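Local coordinates for protein purine nucleoside phosphorylase (Caulobacter vibrioides, PDB 1XFJ) that probably acts as a purine nucleoside phosphorylase of the YfiH/LACC1 family, splitting inosine with phosphate and also deaminating adenosine, at residues Ser11-Ser16 and Arg221-Gly226; Val120-Arg125 and Pro156-Gly161; Arg125-Ala130 and Ser255-Glu260; Gly140-Ala145 and Asp212-Ala217. All blocks are in the same frame, centred on the assembly; numbering follows the deposited sequence.

Contact 1: Ser11-Ser16 and Arg221-Gly226; sequences SPLLSS and RREWVG
Ser11 and Glu223 join the N-cap of a short, weakly bonded helix, residues 12-15, to strand 221-224, an outermost strand of the six-stranded mixed sheet. Glu223 and Leu13 carry most of the contact. The glutamate CB lies 3.8 Å from Leu13 CD2, and its CG is nearer to the same methyl, at 3.6 Å. CG stands between the backbone N and the carbonyl carbon (chi1 77°), and the chain then bends at chi2, the Leu13 and Glu223 side chains crossing obliquely. CD lies 4.0 Å from Leu13 CD1 and close to Ser11 OG as well. At the tip, OE1 accepts a short hydrogen bond of 2.5 Å from Ser11 OG, which meets it on the anti side, 33° out of the carboxylate plane. OE1 also approaches Pro12 CD, the proline crossing the glutamate at about a right angle. Leu13 CD2 also touches the strand backbone, 3.6 Å from Arg222 C. On its far side the strand is covered by helix 206-216, where Arg222 packs on Leu211. Ser11 OG has a double task: while donating to the carboxylate, it accepts the capping bond from Leu13 N at 3.1 Å.

Contact 2: Val120-Arg125 and Pro156-Gly161; sequences VDPEAR and PANITG
Asn158 ND2 donates to Asp121 OD1 at 3.0 Å, a nearly straight bond with an angle of 165° at the hydrogen. The acceptor lies in the amide plane of Asn158, but the amide comes to OD1 from above the carboxylate plane, and the two flat groups are turned 53° against each other. The same oxygen takes two backbone N-H groups, Glu123 N at 2.9 Å, nearly in line with the C-O bond, and Ala124 N at 3.1 Å, from above the plane. Three donors thus grip OD1 and fix the rotation of the carboxylate, while OD2 accepts from Ser155 N. Two strand bonds follow: Val120 N to Thr160 O at 3.0 Å, and Thr160 N to Val120 O at 2.9 Å. Val120 and Thr160 are therefore an antiparallel hydrogen-bonded pair, linking the end of strand 115-121 to the start of strand 160-163 in the six-stranded sheet. Just beyond the pair, the bond from Glu123 N to Asp121 OD1 closes an Asx turn, which that from Ala124 N extends to an Asx motif. Ile159 CA adds a CA-H...O contact to Val120 O. Around the amide, Glu123 CB lies 3.5 Å from Asn158 ND2 and Pro122 CD 3.4 Å from Asn158 O. Val120 and Thr160 lie side by side, pointing the same way toward Leu14 of helix 12-15, whereas Ile159 packs on Val146 and Met149 of helix 141-151.

Contact 3: Arg125-Ala130 and Ser255-Glu260; sequences RIVAAA and SAITLE
The guanidinium of Arg125 has the Leu259 methyl CD2 over one face, 3.7 Å above the plane and displaced toward the rim. In the plane, at the edge, sits a water that accepts from Arg125 NH2 at 2.8 Å and donates to Glu260 O at 2.7 Å, bridging the side chain to the final modelled residue. The carbonyls of Pro18 and Gly19 take further bonds from NH1 and NH2, so the group is held by main-chain oxygens as well as by the leucine. The other leucine methyl, CD1, rests 3.2 Å from Arg125 O. Farther in, the side chains that meet are apolar. Val127 CG1 meets Leu259 CD2 at 3.6 Å, the two side chains sliding past each other in opposite directions. Ile257 CG1 stands anti to the backbone N (chi1 -176°), close to Val127 CG1, while its CG2 branch lies 3.9 Å from Val127 CB and 3.5 Å from Ala128 O. No hydrogen bond joins the segments directly. Strands 126-130 and 255-259 run nearly antiparallel, at 168°, but belong to different sheets; side chains interleaving between them, with Cys107 and Leu118 nearby, form the buried interface of two mixed sheets packed face to face in this alpha-beta-beta-alpha fold.

Contact 4: Gly140-Ala145 and Asp212-Ala217; sequences GVVQSA and DRLATA
Helix-to-helix packing joins the first turn of helix 141-151 to the C-terminal end of helix 206-216, in the helical layer beside the six-stranded sheet, with Val142, Leu214 and Ala217 at the interface. The axes of the two short helical segments come within 8.8 Å and cross at -40°. Val142 divides its two methyls between neighbouring residues. CG1, anti to the backbone N (chi1 176°), presses on Leu214 CD2 at 3.5 Å, tighter than a usual carbon contact, and CG2 lies against Arg213 CB at 3.9 Å. The valine crosses both of these side chains at about a right angle. Leu214 starts out pointing away from the other helix, yet its CD2 branch comes back to the valine. Beyond its CB, Arg213 bends off to Asp212, where NH2 makes a salt bridge of 2.9 Å with OD2, met on the syn side. The other carboxylate oxygen of Asp212 pairs with Arg191. The next residue, Gln143, brings the end of its side chain to Ala217, about a turn beyond Arg213, with its CD 3.9 Å from Ala217 CB. Thr216 OG1 and Thr216 N reach Asp212 O from opposite faces of its plane. From here the chain passes into strand 221-224, whose Arg222 packs against Ala215.

How the contacts relate
Contact 3 lies in the buried interface between the two sheets and is mainly apolar, with a water bridge at its end. Contact 1 is a surface contact that combines one short hydrogen bond with the packing of a leucine, while contacts 2 and 4 are partly buried. Contacts 1 and 2 adjoin within the six-stranded sheet, where Arg221 O probably accepts from Gly161 N and Leu14 packs on Val120. Contact 2 shares Arg125 with contact 3, and Asp121 N probably bonds to Ile126 O across the hairpin. Contact 4 covers this sheet with helices instead of strand pairing: it meets contact 1 through Arg222 and contact 2 through Leu214 and Ala217, but does not touch contact 3.

Contact 1: Ser11-Ser16 and Arg221-Gly226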
loop_
_atom_site.group_PDB
_atom_site.type_symbol
_atom_site.label_atom_id
_atom_site.label_comp_id
_atom_site.label_asym_id
_atom_site.label_seq_id
_atom_site.Cartn_x
_atom_site.Cartn_y
_atom_site.Cartn_z
ATOM N N SER A 11 8.784 5.702 -8.005
ATOM C CA SER A 11 10.066 5.109 -7.661
ATOM C C SER A 11 10.949 4.868 -8.878
ATOM O O SER A 11 10.480 4.402 -9.918
ATOM C CB SER A 11 9.848 3.775 -6.947
ATOM O OG SER A 11 11.054 3.033 -6.906
ATOM N N PRO A 12 12.248 5.186 -8.762
ATOM C CA PRO A 12 13.173 4.979 -9.879
ATOM C C PRO A 12 13.245 3.502 -10.260
ATOM O O PRO A 12 13.543 3.159 -11.405
ATOM C CB PRO A 12 14.498 5.500 -9.324
ATOM C CG PRO A 12 14.065 6.605 -8.429
ATOM C CD PRO A 12 12.878 5.997 -7.704
ATOM N N LEU A 13 12.960 2.628 -9.297
ATOM C CA LEU A 13 13.002 1.190 -9.537
ATOM C C LEU A 13 11.868 0.673 -10.404
ATOM O O LEU A 13 11.939 -0.445 -10.915
ATOM C CB LEU A 13 13.003 0.426 -8.212
ATOM C CG LEU A 13 14.351 0.311 -7.501
ATOM C CD1 LEU A 13 14.928 1.688 -7.293
ATOM C CD2 LEU A 13 14.183 -0.422 -6.181
ATOM N N LEU A 14 10.824 1.479 -10.576
ATOM C CA LEU A 14 9.682 1.058 -11.381
ATOM C C LEU A 14 9.429 1.952 -12.592
ATOM O O LEU A 14 8.894 1.498 -13.600
ATOM C CB LEU A 14 8.417 1.028 -10.516
ATOM C CG LEU A 14 8.428 0.103 -9.294
ATOM C CD1 LEU A 14 7.195 0.360 -8.433
ATOM C CD2 LEU A 14 8.470 -1.345 -9.750
ATOM N N SER A 15 9.818 3.218 -12.483
ATOM C CA SER A 15 9.598 4.194 -13.550
ATOM C C SER A 15 10.291 3.882 -14.874
ATOM O O SER A 15 9.865 4.356 -15.925
ATOM C CB SER A 15 10.023 5.582 -13.074
ATOM O OG SER A 15 11.401 5.600 -12.756
ATOM N N SER A 16 11.353 3.086 -14.827
ATOM C CA SER A 16 12.091 2.735 -16.036
ATOM C C SER A 16 11.499 1.542 -16.790
ATOM O O SER A 16 11.907 1.251 -17.914
ATOM C CB SER A 16 13.549 2.437 -15.682
ATOM O OG SER A 16 13.630 1.393 -14.725
ATOM N N ARG A 221 15.459 -6.657 -5.470
ATOM C CA ARG A 221 15.443 -5.259 -5.900
ATOM C C ARG A 221 14.299 -4.588 -5.161
ATOM O O ARG A 221 13.133 -4.805 -5.480
ATOM C CB ARG A 221 15.224 -5.179 -7.408
ATOM C CG ARG A 221 16.342 -5.824 -8.199
ATOM C CD ARG A 221 15.973 -6.014 -9.660
ATOM N NE ARG A 221 17.111 -6.523 -10.418
ATOM C CZ ARG A 221 18.168 -5.790 -10.755
ATOM N NH1 ARG A 221 18.228 -4.512 -10.409
ATOM N NH2 ARG A 221 19.171 -6.339 -11.423
ATOM N N ARG A 222 14.638 -3.759 -4.181
ATOM C CA ARG A 222 13.620 -3.118 -3.367
ATOM C C ARG A 222 14.048 -1.768 -2.815
ATOM O O ARG A 222 15.230 -1.417 -2.832
ATOM C CB ARG A 222 13.287 -4.041 -2.197
ATOM C CG ARG A 222 14.529 -4.455 -1.421
ATOM C CD ARG A 222 14.250 -5.489 -0.344
ATOM N NE ARG A 222 15.427 -5.707 0.497
ATOM C CZ ARG A 222 16.411 -6.558 0.222
ATOM N NH1 ARG A 222 16.376 -7.301 -0.879
ATOM N NH2 ARG A 222 17.447 -6.654 1.045
ATOM N N GLU A 223 13.068 -1.021 -2.318
ATOM C CA GLU A 223 13.326 0.278 -1.715
ATOM C C GLU A 223 12.049 0.870 -1.139
ATOM O O GLU A 223 10.943 0.436 -1.466
ATOM C CB GLU A 223 13.890 1.263 -2.739
ATOM C CG GLU A 223 12.841 1.820 -3.685
ATOM C CD GLU A 223 13.132 3.245 -4.124
ATOM O OE1 GLU A 223 12.292 3.824 -4.844
ATOM O OE2 GLU A 223 14.192 3.787 -3.747
ATOM N N TRP A 224 12.223 1.849 -0.258
ATOM C CA TRP A 224 11.111 2.575 0.336
ATOM C C TRP A 224 11.253 3.988 -0.217
ATOM O O TRP A 224 12.359 4.531 -0.239
ATOM C CB TRP A 224 11.214 2.612 1.862
ATOM C CG TRP A 224 10.156 3.483 2.493
ATOM C CD1 TRP A 224 8.839 3.550 2.139
ATOM C CD2 TRP A 224 10.320 4.394 3.592
ATOM N NE1 TRP A 224 8.174 4.441 2.940
ATOM C CE2 TRP A 224 9.055 4.976 3.842
ATOM C CE3 TRP A 224 11.408 4.774 4.389
ATOM C CZ2 TRP A 224 8.847 5.921 4.856
ATOM C CZ3 TRP A 224 11.201 5.717 5.403
ATOM C CH2 TRP A 224 9.927 6.278 5.624
ATOM N N VAL A 225 10.151 4.576 -0.675
ATOM C CA VAL A 225 10.199 5.923 -1.237
ATOM C C VAL A 225 10.546 6.982 -0.192
ATOM O O VAL A 225 10.803 8.137 -0.528
ATOM C CB VAL A 225 8.865 6.294 -1.920
ATOM C CG1 VAL A 225 8.585 5.320 -3.054
ATOM C CG2 VAL A 225 7.731 6.282 -0.906
ATOM N N GLY A 226 10.541 6.582 1.075
ATOM C CA GLY A 226 10.900 7.501 2.139
ATOM C C GLY A 226 10.003 8.702 2.379
ATOM O O GLY A 226 10.497 9.800 2.645
#

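Contact 2: Val120-Arg125 and Pro156-Gly161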
loop_
_atom_site.group_PDB
_atom_site.type_symbol
_atom_site.label_atom_id
_atom_site.label_comp_id
_atom_site.label_asym_id
_atom_site.label_seq_id
_atom_site.Cartn_x
_atom_site.Cartn_y
_atom_site.Cartn_z
ATOM N N VAL A 120 6.550 -6.210 -9.237
ATOM C CA VAL A 120 6.477 -6.552 -10.645
ATOM C C VAL A 120 7.608 -7.468 -11.081
ATOM O O VAL A 120 8.730 -7.358 -10.594
ATOM C CB VAL A 120 6.532 -5.274 -11.524
ATOM C CG1 VAL A 120 7.776 -4.477 -11.199
ATOM C CG2 VAL A 120 6.523 -5.644 -13.004
ATOM N N ASP A 121 7.289 -8.394 -11.979
ATOM C CA ASP A 121 8.292 -9.275 -12.562
ATOM C C ASP A 121 8.238 -8.803 -14.013
ATOM O O ASP A 121 7.312 -9.147 -14.745
ATOM C CB ASP A 121 7.883 -10.743 -12.490
ATOM C CG ASP A 121 8.896 -11.653 -13.160
ATOM O OD1 ASP A 121 9.555 -11.189 -14.115
ATOM O OD2 ASP A 121 9.026 -12.826 -12.752
ATOM N N PRO A 122 9.225 -7.997 -14.439
ATOM C CA PRO A 122 9.284 -7.465 -15.804
ATOM C C PRO A 122 9.461 -8.472 -16.941
ATOM O O PRO A 122 9.273 -8.126 -18.109
ATOM C CB PRO A 122 10.424 -6.453 -15.724
ATOM C CG PRO A 122 11.344 -7.073 -14.737
ATOM C CD PRO A 122 10.392 -7.553 -13.655
ATOM N N GLU A 123 9.822 -9.707 -16.610
ATOM C CA GLU A 123 9.999 -10.733 -17.636
ATOM C C GLU A 123 8.724 -11.540 -17.823
ATOM O O GLU A 123 8.271 -11.757 -18.951
ATOM C CB GLU A 123 11.159 -11.665 -17.270
ATOM C CG GLU A 123 11.341 -12.851 -18.219
ATOM C CD GLU A 123 11.372 -12.435 -19.683
ATOM O OE1 GLU A 123 12.033 -11.426 -20.003
ATOM O OE2 GLU A 123 10.744 -13.125 -20.514
ATOM N N ALA A 124 8.141 -11.984 -16.717
ATOM C CA ALA A 124 6.911 -12.761 -16.773
ATOM C C ALA A 124 5.734 -11.829 -17.028
ATOM O O ALA A 124 4.640 -12.277 -17.368
ATOM C CB ALA A 124 6.709 -13.515 -15.465
ATOM N N ARG A 125 5.973 -10.530 -16.868
ATOM C CA ARG A 125 4.939 -9.519 -17.064
ATOM C C ARG A 125 3.802 -9.745 -16.071
ATOM O O ARG A 125 2.660 -10.010 -16.450
ATOM C CB ARG A 125 4.405 -9.564 -18.503
ATOM C CG ARG A 125 5.438 -9.210 -19.573
ATOM C CD ARG A 125 5.844 -7.732 -19.532
ATOM N NE ARG A 125 4.718 -6.840 -19.818
ATOM C CZ ARG A 125 4.797 -5.511 -19.850
ATOM N NH1 ARG A 125 5.952 -4.902 -19.617
ATOM N NH2 ARG A 125 3.715 -4.787 -20.114
ATOM N N PRO A 156 10.638 -15.232 -8.011
ATOM C CA PRO A 156 11.068 -14.354 -6.919
ATOM C C PRO A 156 12.314 -13.537 -7.256
ATOM O O PRO A 156 12.323 -12.315 -7.131
ATOM C CB PRO A 156 11.319 -15.334 -5.774
ATOM C CG PRO A 156 10.282 -16.386 -6.013
ATOM C CD PRO A 156 10.365 -16.594 -7.516
ATOM N N ALA A 157 13.363 -14.222 -7.697
ATOM C CA ALA A 157 14.629 -13.572 -8.024
ATOM C C ALA A 157 14.569 -12.533 -9.143
ATOM O O ALA A 157 15.571 -11.879 -9.432
ATOM C CB ALA A 157 15.681 -14.629 -8.358
ATOM N N ASN A 158 13.412 -12.372 -9.776
ATOM C CA ASN A 158 13.295 -11.390 -10.847
ATOM C C ASN A 158 12.259 -10.321 -10.517
ATOM O O ASN A 158 11.920 -9.492 -11.361
ATOM C CB ASN A 158 12.917 -12.073 -12.160
ATOM C CG ASN A 158 13.433 -11.321 -13.370
ATOM O OD1 ASN A 158 14.644 -11.198 -13.564
ATOM N ND2 ASN A 158 12.519 -10.806 -14.185
ATOM N N ILE A 159 11.766 -10.335 -9.284
ATOM C CA ILE A 159 10.758 -9.373 -8.858
ATOM C C ILE A 159 11.336 -8.109 -8.233
ATOM O O ILE A 159 12.323 -8.159 -7.501
ATOM C CB ILE A 159 9.783 -10.014 -7.829
ATOM C CG1 ILE A 159 8.921 -11.071 -8.516
ATOM C CG2 ILE A 159 8.906 -8.937 -7.185
ATOM C CD1 ILE A 159 8.103 -11.916 -7.548
ATOM N N THR A 160 10.725 -6.971 -8.553
ATOM C CA THR A 160 11.124 -5.693 -7.973
ATOM C C THR A 160 9.952 -5.300 -7.076
ATOM O O THR A 160 8.789 -5.404 -7.480
ATOM C CB THR A 160 11.339 -4.603 -9.053
ATOM O OG1 THR A 160 12.513 -4.908 -9.815
ATOM C CG2 THR A 160 11.515 -3.230 -8.410
ATOM N N GLY A 161 10.258 -4.875 -5.855
ATOM C CA GLY A 161 9.216 -4.487 -4.921
ATOM C C GLY A 161 9.536 -3.165 -4.256
ATOM O O GLY A 161 10.639 -2.968 -3.745
#

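Contact 3: Arg125-Ala130 and Ser255-Glu260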
loop_
_atom_site.group_PDB
_atom_site.type_symbol
_atom_site.label_atom_id
_atom_site.label_comp_id
_atom_site.label_asym_id
_atom_site.label_seq_id
_atom_site.Cartn_x
_atom_site.Cartn_y
_atom_site.Cartn_z
ATOM N N ARG A 125 5.973 -10.530 -16.868
ATOM C CA ARG A 125 4.939 -9.519 -17.064
ATOM C C ARG A 125 3.802 -9.745 -16.071
ATOM O O ARG A 125 2.660 -10.010 -16.450
ATOM C CB ARG A 125 4.405 -9.564 -18.503
ATOM C CG ARG A 125 5.438 -9.210 -19.573
ATOM C CD ARG A 125 5.844 -7.732 -19.532
ATOM N NE ARG A 125 4.718 -6.840 -19.818
ATOM C CZ ARG A 125 4.797 -5.511 -19.850
ATOM N NH1 ARG A 125 5.952 -4.902 -19.617
ATOM N NH2 ARG A 125 3.715 -4.787 -20.114
ATOM N N ILE A 126 4.131 -9.643 -14.786
ATOM C CA ILE A 126 3.155 -9.826 -13.718
ATOM C C ILE A 126 3.310 -8.698 -12.710
ATOM O O ILE A 126 4.429 -8.349 -12.341
ATOM C CB ILE A 126 3.375 -11.175 -12.998
ATOM C CG1 ILE A 126 3.063 -12.325 -13.960
ATOM C CG2 ILE A 126 2.513 -11.254 -11.743
ATOM C CD1 ILE A 126 3.434 -13.697 -13.419
ATOM N N VAL A 127 2.196 -8.122 -12.269
ATOM C CA VAL A 127 2.250 -7.033 -11.297
ATOM C C VAL A 127 1.358 -7.316 -10.093
ATOM O O VAL A 127 0.524 -8.222 -10.121
ATOM C CB VAL A 127 1.807 -5.684 -11.921
ATOM C CG1 VAL A 127 2.787 -5.260 -13.015
ATOM C CG2 VAL A 127 0.394 -5.814 -12.482
ATOM N N ALA A 128 1.540 -6.538 -9.032
ATOM C CA ALA A 128 0.730 -6.706 -7.829
ATOM C C ALA A 128 0.839 -5.502 -6.904
ATOM O O ALA A 128 1.858 -4.814 -6.874
ATOM C CB ALA A 128 1.156 -7.970 -7.083
ATOM N N ALA A 129 -0.237 -5.250 -6.166
ATOM C CA ALA A 129 -0.285 -4.166 -5.191
ATOM C C ALA A 129 -0.699 -4.826 -3.881
ATOM O O ALA A 129 -1.680 -5.570 -3.843
ATOM C CB ALA A 129 -1.311 -3.122 -5.606
ATOM N N ALA A 130 0.052 -4.574 -2.813
ATOM C CA ALA A 130 -0.264 -5.172 -1.523
ATOM C C ALA A 130 -0.447 -4.132 -0.424
ATOM O O ALA A 130 0.181 -3.074 -0.435
ATOM C CB ALA A 130 0.833 -6.160 -1.125
ATOM N N SER A 255 -2.482 3.374 -4.044
ATOM C CA SER A 255 -1.177 3.084 -4.625
ATOM C C SER A 255 -1.529 1.999 -5.626
ATOM O O SER A 255 -2.225 1.050 -5.279
ATOM C CB SER A 255 -0.204 2.552 -3.574
ATOM O OG SER A 255 0.081 3.543 -2.603
ATOM N N ALA A 256 -1.080 2.134 -6.866
ATOM C CA ALA A 256 -1.445 1.133 -7.859
ATOM C C ALA A 256 -0.417 0.928 -8.953
ATOM O O ALA A 256 0.466 1.757 -9.168
ATOM C CB ALA A 256 -2.792 1.498 -8.479
ATOM N N ILE A 257 -0.555 -0.191 -9.650
ATOM C CA ILE A 257 0.360 -0.533 -10.723
ATOM C C ILE A 257 -0.424 -1.307 -11.776
ATOM O O ILE A 257 -1.403 -1.983 -11.460
ATOM C CB ILE A 257 1.538 -1.380 -10.172
ATOM C CG1 ILE A 257 2.558 -1.646 -11.279
ATOM C CG2 ILE A 257 1.014 -2.682 -9.568
ATOM C CD1 ILE A 257 3.877 -2.209 -10.751
ATOM N N THR A 258 -0.003 -1.199 -13.028
ATOM C CA THR A 258 -0.715 -1.884 -14.097
ATOM C C THR A 258 0.186 -2.249 -15.264
ATOM O O THR A 258 1.210 -1.607 -15.504
ATOM C CB THR A 258 -1.851 -0.995 -14.647
ATOM O OG1 THR A 258 -2.587 -1.710 -15.648
ATOM C CG2 THR A 258 -1.275 0.271 -15.270
ATOM N N LEU A 259 -0.206 -3.298 -15.975
ATOM C CA LEU A 259 0.496 -3.734 -17.171
ATOM C C LEU A 259 -0.261 -2.977 -18.258
ATOM O O LEU A 259 -1.441 -3.237 -18.488
ATOM C CB LEU A 259 0.336 -5.245 -17.369
ATOM C CG LEU A 259 1.057 -6.152 -16.363
ATOM C CD1 LEU A 259 0.619 -7.596 -16.543
ATOM C CD2 LEU A 259 2.562 -6.019 -16.547
ATOM N N GLU A 260 0.404 -2.028 -18.908
ATOM C CA GLU A 260 -0.248 -1.228 -19.941
ATOM C C GLU A 260 -0.786 -2.055 -21.101
ATOM O O GLU A 260 -0.202 -3.117 -21.393
ATOM C CB GLU A 260 0.725 -0.168 -20.465
ATOM C CG GLU A 260 1.063 0.908 -19.446
ATOM C CD GLU A 260 2.148 1.852 -19.926
ATOM O OE1 GLU A 260 2.398 2.865 -19.241
ATOM O OE2 GLU A 260 2.758 1.580 -20.980
HETATM O O HOH W 1 1.185 -5.420 -21.222
#

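Contact 4: Gly140-Ala145 and Asp212-Ala217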
loop_
_atom_site.group_PDB
_atom_site.type_symbol
_atom_site.label_atom_id
_atom_site.label_comp_id
_atom_site.label_asym_id
_atom_site.label_seq_id
_atom_site.Cartn_x
_atom_site.Cartn_y
_atom_site.Cartn_z
ATOM N N GLY A 140 2.530 -12.215 7.031
ATOM C CA GLY A 140 3.032 -12.701 5.754
ATOM C C GLY A 140 2.359 -12.259 4.463
ATOM O O GLY A 140 2.416 -12.981 3.459
ATOM N N VAL A 141 1.740 -11.083 4.453
ATOM C CA VAL A 141 1.084 -10.620 3.234
ATOM C C VAL A 141 2.077 -10.428 2.086
ATOM O O VAL A 141 1.728 -10.627 0.923
ATOM C CB VAL A 141 0.307 -9.296 3.451
ATOM C CG1 VAL A 141 1.264 -8.143 3.713
ATOM C CG2 VAL A 141 -0.567 -9.011 2.234
ATOM N N VAL A 142 3.311 -10.044 2.404
ATOM C CA VAL A 142 4.312 -9.851 1.357
ATOM C C VAL A 142 4.652 -11.186 0.695
ATOM O O VAL A 142 4.623 -11.303 -0.528
ATOM C CB VAL A 142 5.610 -9.215 1.909
ATOM C CG1 VAL A 142 6.658 -9.123 0.798
ATOM C CG2 VAL A 142 5.316 -7.827 2.455
ATOM N N GLN A 143 4.964 -12.195 1.503
ATOM C CA GLN A 143 5.292 -13.507 0.958
ATOM C C GLN A 143 4.090 -14.055 0.190
ATOM O O GLN A 143 4.251 -14.715 -0.836
ATOM C CB GLN A 143 5.675 -14.472 2.084
ATOM C CG GLN A 143 6.089 -15.872 1.622
ATOM C CD GLN A 143 7.377 -15.883 0.805
ATOM O OE1 GLN A 143 7.353 -16.002 -0.425
ATOM N NE2 GLN A 143 8.509 -15.754 1.489
ATOM N N SER A 144 2.887 -13.772 0.682
ATOM C CA SER A 144 1.673 -14.252 0.026
ATOM C C SER A 144 1.513 -13.660 -1.370
ATOM O O SER A 144 1.186 -14.372 -2.326
ATOM C CB SER A 144 0.440 -13.910 0.862
ATOM O OG SER A 144 -0.739 -14.323 0.188
ATOM N N ALA A 145 1.750 -12.356 -1.483
ATOM C CA ALA A 145 1.638 -11.671 -2.763
ATOM C C ALA A 145 2.674 -12.231 -3.734
ATOM O O ALA A 145 2.382 -12.445 -4.911
ATOM C CB ALA A 145 1.843 -10.174 -2.577
ATOM N N ASP A 212 12.317 -5.953 4.893
ATOM C CA ASP A 212 12.879 -7.213 5.373
ATOM C C ASP A 212 12.008 -8.373 4.886
ATOM O O ASP A 212 12.518 -9.435 4.529
ATOM C CB ASP A 212 12.939 -7.229 6.905
ATOM C CG ASP A 212 13.327 -8.593 7.462
ATOM O OD1 ASP A 212 14.508 -8.977 7.346
ATOM O OD2 ASP A 212 12.442 -9.282 8.011
ATOM N N ARG A 213 10.693 -8.168 4.878
ATOM C CA ARG A 213 9.775 -9.207 4.425
ATOM C C ARG A 213 9.987 -9.465 2.934
ATOM O O ARG A 213 9.959 -10.612 2.483
ATOM C CB ARG A 213 8.320 -8.800 4.684
ATOM C CG ARG A 213 7.931 -8.700 6.159
ATOM C CD ARG A 213 8.033 -10.041 6.874
ATOM N NE ARG A 213 9.410 -10.397 7.214
ATOM C CZ ARG A 213 9.771 -11.575 7.714
ATOM N NH1 ARG A 213 8.858 -12.514 7.928
ATOM N NH2 ARG A 213 11.043 -11.816 8.006
ATOM N N LEU A 214 10.201 -8.396 2.174
ATOM C CA LEU A 214 10.441 -8.521 0.741
ATOM C C LEU A 214 11.716 -9.331 0.524
ATOM O O LEU A 214 11.747 -10.260 -0.284
ATOM C CB LEU A 214 10.593 -7.135 0.112
ATOM C CG LEU A 214 9.274 -6.392 -0.105
ATOM C CD1 LEU A 214 9.532 -4.916 -0.375
ATOM C CD2 LEU A 214 8.538 -7.044 -1.272
ATOM N N ALA A 215 12.762 -8.969 1.260
ATOM C CA ALA A 215 14.045 -9.654 1.162
ATOM C C ALA A 215 13.901 -11.129 1.506
ATOM O O ALA A 215 14.476 -11.991 0.837
ATOM C CB ALA A 215 15.054 -9.003 2.095
ATOM N N THR A 216 13.138 -11.419 2.553
ATOM C CA THR A 216 12.936 -12.799 2.974
ATOM C C THR A 216 12.122 -13.572 1.939
ATOM O O THR A 216 12.237 -14.798 1.836
ATOM C CB THR A 216 12.235 -12.860 4.349
ATOM O OG1 THR A 216 13.039 -12.174 5.317
ATOM C CG2 THR A 216 12.054 -14.306 4.798
ATOM N N ALA A 217 11.318 -12.850 1.159
ATOM C CA ALA A 217 10.493 -13.467 0.124
ATOM C C ALA A 217 11.264 -13.643 -1.188
ATOM O O ALA A 217 10.700 -14.062 -2.198
ATOM C CB ALA A 217 9.242 -12.625 -0.121
#